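Local coordinates for formate dehydrogenase (Staphylococcus aureus, PDB 6TTB), which probably catalyses the NAD-dependent oxidation of formate to carbon dioxide, holding the cofactor on a Rossmann-type domain of the D-2-hydroxyacid dehydrogenase family, at residues A[146-150]-A[325-329]; A[253-258]-A[278-282]; A[297-302]-A[313-317]. All coordinates share one frame. Residue numbers count along the deposited sequence, not the author numbering.

Contact 1: A[146-150]-A[325-329]; sequences SVAEH and YSGMT. With NAD (nicotinamide-adenine-dinucleotide), chain C.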
loop_
_atom_site.group_PDB
_atom_site.type_symbol
_atom_site.label_atom_id
_atom_site.label_comp_id
_atom_site.label_asym_id
_atom_site.label_seq_id
_atom_site.Cartn_x
_atom_site.Cartn_y
_atom_site.Cartn_z
ATOM N N SER A 146 -13.448 -5.572 1.419
ATOM C CA SER A 146 -12.937 -4.340 0.875
ATOM C C SER A 146 -12.048 -3.674 1.889
ATOM O O SER A 146 -10.952 -3.204 1.536
ATOM C CB SER A 146 -14.038 -3.425 0.488
ATOM O OG SER A 146 -13.561 -2.396 -0.360
ATOM N N VAL A 147 -12.555 -3.568 3.129
ATOM C CA VAL A 147 -11.861 -2.803 4.161
ATOM C C VAL A 147 -10.582 -3.541 4.549
ATOM O O VAL A 147 -9.518 -2.921 4.687
ATOM C CB VAL A 147 -12.796 -2.477 5.352
ATOM C CG1 VAL A 147 -12.103 -1.798 6.488
ATOM C CG2 VAL A 147 -13.974 -1.633 4.899
ATOM N N ALA A 148 -10.594 -4.858 4.512
ATOM C CA ALA A 148 -9.368 -5.557 4.851
ATOM C C ALA A 148 -8.311 -5.217 3.844
ATOM O O ALA A 148 -7.168 -4.869 4.227
ATOM C CB ALA A 148 -9.577 -7.016 4.881
ATOM N N GLU A 149 -8.691 -5.319 2.544
ATOM C CA GLU A 149 -7.759 -4.998 1.466
ATOM C C GLU A 149 -7.205 -3.591 1.723
ATOM O O GLU A 149 -5.997 -3.337 1.665
ATOM C CB GLU A 149 -8.451 -5.008 0.114
ATOM C CG GLU A 149 -9.025 -6.323 -0.317
ATOM C CD GLU A 149 -9.673 -6.330 -1.722
ATOM O OE1 GLU A 149 -9.697 -5.280 -2.356
ATOM O OE2 GLU A 149 -10.110 -7.435 -2.207
ATOM N N HIS A 150 -8.090 -2.641 1.988
ATOM C CA HIS A 150 -7.589 -1.286 2.130
ATOM C C HIS A 150 -6.558 -1.236 3.254
ATOM O O HIS A 150 -5.600 -0.477 3.197
ATOM C CB HIS A 150 -8.713 -0.375 2.459
ATOM C CG HIS A 150 -8.479 0.984 1.965
ATOM N ND1 HIS A 150 -8.858 1.381 0.674
ATOM C CD2 HIS A 150 -7.932 2.064 2.567
ATOM C CE1 HIS A 150 -8.574 2.666 0.529
ATOM N NE2 HIS A 150 -8.013 3.107 1.685
ATOM N N TYR A 325 -13.825 5.882 1.232
ATOM C CA TYR A 325 -14.547 5.060 0.275
ATOM C C TYR A 325 -14.197 3.562 0.348
ATOM O O TYR A 325 -14.688 2.789 -0.463
ATOM C CB TYR A 325 -14.183 5.544 -1.115
ATOM C CG TYR A 325 -12.774 5.206 -1.490
ATOM C CD1 TYR A 325 -11.699 5.918 -0.987
ATOM C CD2 TYR A 325 -12.511 4.129 -2.335
ATOM C CE1 TYR A 325 -10.406 5.612 -1.396
ATOM C CE2 TYR A 325 -11.231 3.805 -2.722
ATOM C CZ TYR A 325 -10.192 4.575 -2.285
ATOM O OH TYR A 325 -8.967 4.199 -2.677
ATOM N N SER A 326 -13.343 3.167 1.309
ATOM C CA SER A 326 -12.757 1.843 1.333
ATOM C C SER A 326 -13.874 0.821 1.396
ATOM O O SER A 326 -13.823 -0.188 0.680
ATOM C CB SER A 326 -11.711 1.640 2.486
ATOM O OG SER A 326 -12.362 1.264 3.706
ATOM N N GLY A 327 -14.921 1.128 2.166
ATOM C CA GLY A 327 -16.102 0.261 2.171
ATOM C C GLY A 327 -17.127 0.658 1.104
ATOM O O GLY A 327 -18.289 0.259 1.170
ATOM N N MET A 328 -16.684 1.448 0.125
ATOM C CA MET A 328 -17.552 1.957 -0.926
ATOM C C MET A 328 -16.924 1.631 -2.280
ATOM O O MET A 328 -17.290 2.256 -3.277
ATOM C CB MET A 328 -17.715 3.498 -0.826
ATOM C CG MET A 328 -18.847 4.017 -1.628
ATOM S SD MET A 328 -18.858 5.830 -1.854
ATOM C CE MET A 328 -17.240 6.084 -2.619
ATOM N N THR A 329 -15.961 0.669 -2.315
ATOM C CA THR A 329 -15.512 0.112 -3.594
ATOM C C THR A 329 -16.726 -0.219 -4.454
ATOM O O THR A 329 -17.797 -0.429 -3.927
ATOM C CB THR A 329 -14.696 -1.178 -3.461
ATOM O OG1 THR A 329 -15.308 -2.178 -2.639
ATOM C CG2 THR A 329 -13.263 -0.928 -3.085
HETATM P PA NAD C . -16.704 -6.990 14.128
HETATM O O1A NAD C . -17.811 -6.843 15.116
HETATM O O2A NAD C . -16.525 -8.256 13.312
HETATM O O5B NAD C . -15.303 -6.552 14.793
HETATM C C5B NAD C . -15.251 -5.839 16.046
HETATM C C4B NAD C . -14.585 -6.732 17.063
HETATM O O4B NAD C . -13.832 -5.884 17.951
HETATM C C3B NAD C . -15.545 -7.575 17.937
HETATM O O3B NAD C . -15.572 -8.975 17.661
HETATM C C2B NAD C . -15.121 -7.300 19.385
HETATM O O2B NAD C . -14.837 -8.475 20.116
HETATM C C1B NAD C . -13.916 -6.354 19.271
HETATM N N9A NAD C . -13.982 -5.229 20.209
HETATM C C8A NAD C . -15.087 -4.829 20.948
HETATM N N7A NAD C . -14.816 -3.897 21.832
HETATM C C5A NAD C . -13.434 -3.730 21.753
HETATM C C6A NAD C . -12.507 -2.924 22.476
HETATM N N6A NAD C . -12.822 -2.159 23.506
HETATM N N1A NAD C . -11.191 -3.074 22.183
HETATM C C2A NAD C . -10.849 -3.888 21.170
HETATM N N3A NAD C . -11.626 -4.654 20.399
HETATM C C4A NAD C . -12.914 -4.542 20.742
HETATM O O3 NAD C . -16.835 -5.813 13.118
HETATM P PN NAD C . -16.048 -5.758 11.771
HETATM O O1N NAD C . -17.012 -6.211 10.706
HETATM O O2N NAD C . -14.741 -6.480 11.924
HETATM O O5D NAD C . -15.790 -4.162 11.662
HETATM C C5D NAD C . -14.539 -3.606 12.171
HETATM C C4D NAD C . -14.712 -2.129 12.236
HETATM O O4D NAD C . -14.431 -1.591 10.921
HETATM C C3D NAD C . -16.155 -1.715 12.612
HETATM O O3D NAD C . -16.237 -1.114 13.895
HETATM C C2D NAD C . -16.610 -0.808 11.465
HETATM O O2D NAD C . -17.157 0.447 11.847
HETATM C C1D NAD C . -15.373 -0.587 10.614
HETATM N N1N NAD C . -15.744 -0.676 9.193
HETATM C C2N NAD C . -15.432 0.409 8.316
HETATM C C3N NAD C . -15.776 0.346 6.947
HETATM C C7N NAD C . -15.191 1.352 5.955
HETATM O O7N NAD C . -15.813 1.592 4.921
HETATM N N7N NAD C . -14.001 1.926 6.226
HETATM C C4N NAD C . -16.652 -0.721 6.525
HETATM C C5N NAD C . -16.977 -1.767 7.416
HETATM C C6N NAD C . -16.537 -1.708 8.753
#
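Here part of the nicotinamide end of the NAD site of a D-2-hydroxyacid dehydrogenase-type Rossmann domain is formed by two distant pieces of chain, helical residues 146-150 and the loop 325-329 that leads into helix 330-348. The hydrogen bonds run in a relay: Thr329 OG1 donates to Ser146 OG (2.9 Å), and Ser146 OG in turn donates to the carbonyl Ser326 O at a very short 2.5 Å. Thr329 is also the N-cap of helix 330-348, so the relay ties the start of that helix to helix 144-160.

Ring contacts dominate around His150. Ser326 CB sits over one face of the imidazole, 3.5 Å from its centroid, in a CH-pi contact, while the ring edge points at the face of Tyr325 in an offset edge-to-face pair (centroids 5.4 Å apart, planes at 88°). His150 ND1 is hydrogen-bonded to Arg160 of the second subunit, which also binds Ser146.

Both segments meet the cofactor. Val147 CG2 packs 3.3 Å from C4N of NAD, the carbon that exchanges hydride in NAD-dependent dehydrogenases. At the carboxamide, Ser326 OG lies 3.1 Å from N7N of NAD, and Gly327 N lies 2.9 Å from O7N of NAD.

Contact 2: A[253-258]-A[278-282]; sequences TDNLFD and KIVNR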
loop_
_atom_site.group_PDB
_atom_site.type_symbol
_atom_site.label_atom_id
_atom_site.label_comp_id
_atom_site.label_asym_id
_atom_site.label_seq_id
_atom_site.Cartn_x
_atom_site.Cartn_y
_atom_site.Cartn_z
ATOM N N THR A 253 -13.534 2.465 22.990
ATOM C CA THR A 253 -12.642 2.767 21.893
ATOM C C THR A 253 -12.730 4.259 21.589
ATOM O O THR A 253 -11.814 4.809 20.986
ATOM C CB THR A 253 -12.900 1.860 20.699
ATOM O OG1 THR A 253 -14.030 2.405 19.977
ATOM C CG2 THR A 253 -13.102 0.396 21.094
ATOM N N ASP A 254 -13.798 4.920 22.098
ATOM C CA ASP A 254 -13.919 6.351 21.937
ATOM C C ASP A 254 -12.599 7.026 22.405
ATOM O O ASP A 254 -12.121 6.789 23.513
ATOM C CB ASP A 254 -15.170 6.829 22.623
ATOM C CG ASP A 254 -15.444 8.274 22.335
ATOM O OD1 ASP A 254 -14.569 8.927 21.711
ATOM O OD2 ASP A 254 -16.519 8.743 22.718
ATOM N N ASN A 255 -11.923 7.747 21.511
ATOM C CA ASN A 255 -10.722 8.452 21.907
ATOM C C ASN A 255 -9.671 7.562 22.595
ATOM O O ASN A 255 -8.774 8.080 23.235
ATOM C CB ASN A 255 -11.027 9.592 22.830
ATOM C CG ASN A 255 -10.060 10.716 22.564
ATOM O OD1 ASN A 255 -9.830 11.068 21.400
ATOM N ND2 ASN A 255 -9.463 11.260 23.594
ATOM N N LEU A 256 -9.699 6.232 22.345
ATOM C CA LEU A 256 -8.773 5.305 22.976
ATOM C C LEU A 256 -7.345 5.628 22.626
ATOM O O LEU A 256 -6.515 5.465 23.438
ATOM C CB LEU A 256 -9.069 3.869 22.565
ATOM C CG LEU A 256 -8.091 2.838 23.157
ATOM C CD1 LEU A 256 -7.885 3.054 24.694
ATOM C CD2 LEU A 256 -8.522 1.410 22.845
ATOM N N PHE A 257 -7.029 5.872 21.370
ATOM C CA PHE A 257 -5.618 6.124 21.025
ATOM C C PHE A 257 -5.357 7.609 21.171
ATOM O O PHE A 257 -5.554 8.323 20.194
ATOM C CB PHE A 257 -5.333 5.668 19.600
ATOM C CG PHE A 257 -5.238 4.188 19.427
ATOM C CD1 PHE A 257 -6.375 3.395 19.427
ATOM C CD2 PHE A 257 -4.008 3.570 19.267
ATOM C CE1 PHE A 257 -6.270 2.002 19.382
ATOM C CE2 PHE A 257 -3.917 2.178 19.156
ATOM C CZ PHE A 257 -5.055 1.401 19.196
ATOM N N ASP A 258 -5.303 8.069 22.448
ATOM C CA ASP A 258 -5.093 9.484 22.812
ATOM C C ASP A 258 -3.608 9.759 22.927
ATOM O O ASP A 258 -2.815 8.969 22.460
ATOM C CB ASP A 258 -5.777 9.893 24.124
ATOM C CG ASP A 258 -5.478 8.966 25.312
ATOM O OD1 ASP A 258 -4.863 7.923 25.081
ATOM O OD2 ASP A 258 -5.936 9.288 26.494
ATOM N N LYS A 278 -12.873 8.514 15.234
ATOM C CA LYS A 278 -12.847 9.061 16.608
ATOM C C LYS A 278 -12.036 8.170 17.536
ATOM O O LYS A 278 -11.748 8.572 18.658
ATOM C CB LYS A 278 -14.251 9.124 17.229
ATOM C CG LYS A 278 -14.651 10.425 17.926
ATOM C CD LYS A 278 -15.626 10.155 19.093
ATOM C CE LYS A 278 -16.337 11.374 19.668
ATOM N NZ LYS A 278 -15.380 12.318 20.286
ATOM N N ILE A 279 -11.735 6.938 17.132
ATOM C CA ILE A 279 -10.932 6.096 18.028
ATOM C C ILE A 279 -9.573 6.751 18.231
ATOM O O ILE A 279 -8.866 6.487 19.256
ATOM C CB ILE A 279 -10.726 4.674 17.506
ATOM C CG1 ILE A 279 -12.018 3.883 17.535
ATOM C CG2 ILE A 279 -9.592 3.965 18.287
ATOM C CD1 ILE A 279 -12.029 2.732 16.595
ATOM N N VAL A 280 -9.198 7.578 17.229
ATOM C CA VAL A 280 -7.878 8.105 17.263
ATOM C C VAL A 280 -7.952 9.600 17.431
ATOM O O VAL A 280 -8.502 10.302 16.598
ATOM C CB VAL A 280 -7.032 7.676 16.061
ATOM C CG1 VAL A 280 -5.704 8.445 16.064
ATOM C CG2 VAL A 280 -6.781 6.172 16.101
ATOM N N ASN A 281 -7.266 10.070 18.467
ATOM C CA ASN A 281 -7.362 11.455 18.845
ATOM C C ASN A 281 -6.771 12.318 17.742
ATOM O O ASN A 281 -5.557 12.314 17.531
ATOM C CB ASN A 281 -6.668 11.772 20.172
ATOM C CG ASN A 281 -6.914 13.237 20.534
ATOM O OD1 ASN A 281 -6.145 14.095 20.121
ATOM N ND2 ASN A 281 -8.093 13.547 21.113
ATOM N N ARG A 282 -7.638 13.138 17.125
ATOM C CA ARG A 282 -7.239 13.916 15.963
ATOM C C ARG A 282 -5.880 14.560 16.213
ATOM O O ARG A 282 -4.955 14.441 15.391
ATOM C CB ARG A 282 -8.241 15.009 15.662
ATOM C CG ARG A 282 -7.764 15.920 14.552
ATOM C CD ARG A 282 -8.773 16.997 14.255
ATOM N NE ARG A 282 -8.338 18.054 15.129
ATOM C CZ ARG A 282 -9.116 18.958 15.652
ATOM N NH1 ARG A 282 -10.391 19.005 15.325
ATOM N NH2 ARG A 282 -8.610 19.819 16.488
#
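A single beta bridge, Phe257 with Val280, joins two segments that carry no other strand pairing with each other, each just before a helix. Its two hydrogen bonds, Phe257 N to Ile279 O (2.9 Å) and Asn281 N to Phe257 O (3.0 Å), place both polar backbone atoms of Phe257 on the 278-282 segment, although Phe257 is itself the centre of an inverse gamma turn.

A third backbone bond, Asn255 N to Lys278 O (3.0 Å), comes from the type II turn Thr253-Leu256, in which Asn255 takes the positive phi expected of the third position. From the same turn, Thr253 O receives a CA-H...O contact from Ile279 CA at 3.3 Å. The side chain of Asn281 adds a bond of its own, ND2 to Asn255 OD1 (3.0 Å), while its OD1 caps the N-terminus of helix 282-291 at Ala284 N. Asp258 is likewise the N-cap of helix 259-264.

Ile279 fills the apolar centre. Its CG2 packs 3.5 Å from Phe257 CD1, and both side chains continue onto Ile245 of strand 242-245; Val280 CG2 touches Phe257 CB at 3.8 Å. At the periphery, Asp254 OD1 and Lys278 NZ form only a long salt bridge of 3.8 Å, but Asp254 OD1 also lies 3.1 Å from Lys278 CD.

Thr253, whose OG1 is bonded to Pro248 O, touches NAD. These are neighbouring loops that follow strands 242-245 and 269-273, at the C-terminal edge of a parallel sheet, where Rossmann folds characteristically bind their dinucleotide.

Contact 3: A[297-302]-A[313-317]; sequences YAGDVW and WRTMP. With NAD (nicotinamide-adenine-dinucleotide), chain C.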
loop_
_atom_site.group_PDB
_atom_site.type_symbol
_atom_site.label_atom_id
_atom_site.label_comp_id
_atom_site.label_asym_id
_atom_site.label_seq_id
_atom_site.Cartn_x
_atom_site.Cartn_y
_atom_site.Cartn_z
ATOM N N TYR A 297 0.922 7.283 9.531
ATOM C CA TYR A 297 -0.501 6.900 9.740
ATOM C C TYR A 297 -1.206 6.821 8.387
ATOM O O TYR A 297 -1.041 7.706 7.513
ATOM C CB TYR A 297 -1.256 7.868 10.685
ATOM C CG TYR A 297 -2.767 7.642 10.872
ATOM C CD1 TYR A 297 -3.683 8.172 9.984
ATOM C CD2 TYR A 297 -3.292 6.964 11.972
ATOM C CE1 TYR A 297 -5.049 8.080 10.177
ATOM C CE2 TYR A 297 -4.673 6.789 12.143
ATOM C CZ TYR A 297 -5.564 7.377 11.252
ATOM O OH TYR A 297 -6.944 7.198 11.345
ATOM N N ALA A 298 -1.970 5.740 8.211
ATOM C CA ALA A 298 -2.946 5.672 7.133
ATOM C C ALA A 298 -4.278 5.184 7.653
ATOM O O ALA A 298 -4.409 4.836 8.842
ATOM C CB ALA A 298 -2.484 4.817 5.987
ATOM N N GLY A 299 -5.247 5.148 6.712
ATOM C CA GLY A 299 -6.647 4.866 6.950
ATOM C C GLY A 299 -7.511 5.757 6.105
ATOM O O GLY A 299 -6.994 6.649 5.483
ATOM N N ASP A 300 -8.838 5.581 6.191
ATOM C CA ASP A 300 -9.780 6.278 5.315
ATOM C C ASP A 300 -10.998 6.814 6.108
ATOM O O ASP A 300 -12.056 7.117 5.484
ATOM C CB ASP A 300 -10.221 5.405 4.130
ATOM C CG ASP A 300 -11.268 4.332 4.484
ATOM O OD1 ASP A 300 -11.313 3.878 5.679
ATOM O OD2 ASP A 300 -12.059 3.956 3.581
ATOM N N VAL A 301 -10.869 6.903 7.456
ATOM C CA VAL A 301 -12.045 7.213 8.280
ATOM C C VAL A 301 -11.755 8.468 9.090
ATOM O O VAL A 301 -10.623 8.641 9.534
ATOM C CB VAL A 301 -12.444 6.038 9.192
ATOM C CG1 VAL A 301 -13.064 4.905 8.439
ATOM C CG2 VAL A 301 -11.282 5.543 10.048
ATOM N N TRP A 302 -12.771 9.357 9.259
ATOM C CA TRP A 302 -12.483 10.691 9.805
ATOM C C TRP A 302 -13.445 11.128 10.934
ATOM O O TRP A 302 -14.647 10.798 10.889
ATOM C CB TRP A 302 -12.540 11.686 8.690
ATOM C CG TRP A 302 -11.666 11.358 7.544
ATOM C CD1 TRP A 302 -11.830 10.347 6.641
ATOM C CD2 TRP A 302 -10.561 12.157 7.079
ATOM N NE1 TRP A 302 -10.846 10.398 5.697
ATOM C CE2 TRP A 302 -10.069 11.514 5.914
ATOM C CE3 TRP A 302 -9.912 13.309 7.573
ATOM C CZ2 TRP A 302 -8.948 11.976 5.229
ATOM C CZ3 TRP A 302 -8.799 13.742 6.896
ATOM C CH2 TRP A 302 -8.322 13.078 5.747
ATOM N N TRP A 313 -5.555 16.104 9.334
ATOM C CA TRP A 313 -5.130 14.777 8.895
ATOM C C TRP A 313 -4.819 14.774 7.399
ATOM O O TRP A 313 -4.201 13.859 6.905
ATOM C CB TRP A 313 -6.178 13.711 9.240
ATOM C CG TRP A 313 -6.141 13.266 10.671
ATOM C CD1 TRP A 313 -5.350 13.770 11.659
ATOM C CD2 TRP A 313 -6.954 12.234 11.275
ATOM N NE1 TRP A 313 -5.631 13.143 12.851
ATOM C CE2 TRP A 313 -6.607 12.193 12.647
ATOM C CE3 TRP A 313 -7.866 11.287 10.783
ATOM C CZ2 TRP A 313 -7.202 11.294 13.542
ATOM C CZ3 TRP A 313 -8.516 10.460 11.674
ATOM C CH2 TRP A 313 -8.157 10.444 13.031
ATOM N N ARG A 314 -5.276 15.796 6.672
ATOM C CA ARG A 314 -5.106 15.790 5.226
ATOM C C ARG A 314 -3.666 16.173 4.868
ATOM O O ARG A 314 -3.109 15.648 3.942
ATOM C CB ARG A 314 -6.071 16.792 4.598
ATOM C CG ARG A 314 -7.539 16.517 4.891
ATOM C CD ARG A 314 -8.323 17.541 4.080
ATOM N NE ARG A 314 -9.771 17.341 3.930
ATOM C CZ ARG A 314 -10.364 16.700 2.909
ATOM N NH1 ARG A 314 -9.667 16.140 1.925
ATOM N NH2 ARG A 314 -11.667 16.673 2.861
ATOM N N THR A 315 -3.068 17.037 5.675
ATOM C CA THR A 315 -1.879 17.828 5.379
ATOM C C THR A 315 -0.738 17.300 6.243
ATOM O O THR A 315 0.310 17.921 6.305
ATOM C CB THR A 315 -2.113 19.279 5.884
ATOM O OG1 THR A 315 -3.097 19.835 5.044
ATOM C CG2 THR A 315 -0.896 20.191 5.944
ATOM N N MET A 316 -1.016 16.341 7.117
ATOM C CA MET A 316 -0.040 16.133 8.179
ATOM C C MET A 316 1.065 15.248 7.619
ATOM O O MET A 316 0.824 14.484 6.678
ATOM C CB MET A 316 -0.661 15.558 9.477
ATOM C CG MET A 316 -0.946 14.045 9.412
ATOM S SD MET A 316 -2.282 13.442 10.417
ATOM C CE MET A 316 -2.511 11.782 9.775
ATOM N N PRO A 317 2.329 15.421 8.088
ATOM C CA PRO A 317 3.446 14.499 7.813
ATOM C C PRO A 317 3.131 13.043 7.533
ATOM O O PRO A 317 2.476 12.391 8.335
ATOM C CB PRO A 317 4.006 14.393 9.246
ATOM C CG PRO A 317 3.802 15.801 9.838
ATOM C CD PRO A 317 2.742 16.497 8.981
HETATM P PA NAD C . -16.704 -6.990 14.128
HETATM O O1A NAD C . -17.811 -6.843 15.116
HETATM O O2A NAD C . -16.525 -8.256 13.312
HETATM O O5B NAD C . -15.303 -6.552 14.793
HETATM C C5B NAD C . -15.251 -5.839 16.046
HETATM C C4B NAD C . -14.585 -6.732 17.063
HETATM O O4B NAD C . -13.832 -5.884 17.951
HETATM C C3B NAD C . -15.545 -7.575 17.937
HETATM O O3B NAD C . -15.572 -8.975 17.661
HETATM C C2B NAD C . -15.121 -7.300 19.385
HETATM O O2B NAD C . -14.837 -8.475 20.116
HETATM C C1B NAD C . -13.916 -6.354 19.271
HETATM N N9A NAD C . -13.982 -5.229 20.209
HETATM C C8A NAD C . -15.087 -4.829 20.948
HETATM N N7A NAD C . -14.816 -3.897 21.832
HETATM C C5A NAD C . -13.434 -3.730 21.753
HETATM C C6A NAD C . -12.507 -2.924 22.476
HETATM N N6A NAD C . -12.822 -2.159 23.506
HETATM N N1A NAD C . -11.191 -3.074 22.183
HETATM C C2A NAD C . -10.849 -3.888 21.170
HETATM N N3A NAD C . -11.626 -4.654 20.399
HETATM C C4A NAD C . -12.914 -4.542 20.742
HETATM O O3 NAD C . -16.835 -5.813 13.118
HETATM P PN NAD C . -16.048 -5.758 11.771
HETATM O O1N NAD C . -17.012 -6.211 10.706
HETATM O O2N NAD C . -14.741 -6.480 11.924
HETATM O O5D NAD C . -15.790 -4.162 11.662
HETATM C C5D NAD C . -14.539 -3.606 12.171
HETATM C C4D NAD C . -14.712 -2.129 12.236
HETATM O O4D NAD C . -14.431 -1.591 10.921
HETATM C C3D NAD C . -16.155 -1.715 12.612
HETATM O O3D NAD C . -16.237 -1.114 13.895
HETATM C C2D NAD C . -16.610 -0.808 11.465
HETATM O O2D NAD C . -17.157 0.447 11.847
HETATM C C1D NAD C . -15.373 -0.587 10.614
HETATM N N1N NAD C . -15.744 -0.676 9.193
HETATM C C2N NAD C . -15.432 0.409 8.316
HETATM C C3N NAD C . -15.776 0.346 6.947
HETATM C C7N NAD C . -15.191 1.352 5.955
HETATM O O7N NAD C . -15.813 1.592 4.921
HETATM N N7N NAD C . -14.001 1.926 6.226
HETATM C C4N NAD C . -16.652 -0.721 6.525
HETATM C C5N NAD C . -16.977 -1.767 7.416
HETATM C C6N NAD C . -16.537 -1.708 8.753
#
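The backbones of 297-302 and 313-317 stay well apart: the closest CA atoms are 8.5 Å from each other at Trp302 and Trp313 and 8.8 Å at Tyr297 and Pro317, and no hydrogen bond crosses between them. Residues 297-302 leave strand 294-299 in largely extended form, whereas 313-317 is chain returning toward strand 319-321. The gap is filled by large side chains.

Trp313 is at the centre. Tyr297 CE1 lies over one face of its indole, and the closest approach of the two residues is Tyr297 OH to Trp313 CZ3, 3.6 Å; the two rings meet obliquely, centroids 5.2 Å apart and planes at 48°. The edge of the indole meets the backbone as well, Trp313 CZ3 lying 3.5 Å from Val301 O. Met316 continues the apolar packing, its CE 3.8 Å from Tyr297 CD1, and Leu285 of helix 282-291 touches Tyr297, Trp313 and Met316 alike.

The segments thus belong to a link between adjacent parallel strands of the Rossmann sheet, 294-299 and 319-321. Where the first strand gives way to loop, Asp300 and Val301 enter the NAD pocket: Asp300 OD1 accepts a weak hydrogen bond from N7N of NAD (3.4 Å), and Val301 CG1 approaches the same N7N at 3.8 Å.

Trp302 packs by its CZ3 against Trp313 CB at 3.5 Å and by its CH2 against Arg314 CG at 3.6 Å, while its NE1 bonds to Thr322 O. The Arg314 guanidinium reaches Ser169 O and Glu173 O of the second subunit, and Trp174 of that subunit meets the Trp302 ring edge-to-face.

Contact 1 spans the longest stretch of chain, and contacts 2 and 3 follow one another inside the loop it closes. The latter two lie in the Rossmann-type domain around strands 242-245, 269-273, 294-299 and 319-321, their centres about 14 Å apart; helix 282-291 connects them, and Arg282 O accepts a hydrogen bond from Trp313 NE1 (2.9 Å). Contact 3 meets contact 1, centres about 16 Å apart, through Ser326 N and Asp300 OD2 at 2.7 Å. Contacts 1 and 2 do not touch, with centres about 21 Å apart. All three reach NAD, contacts 1 and 3 at the nicotinamide, and these two also face the second subunit, so cofactor site and dimer interface share structural elements.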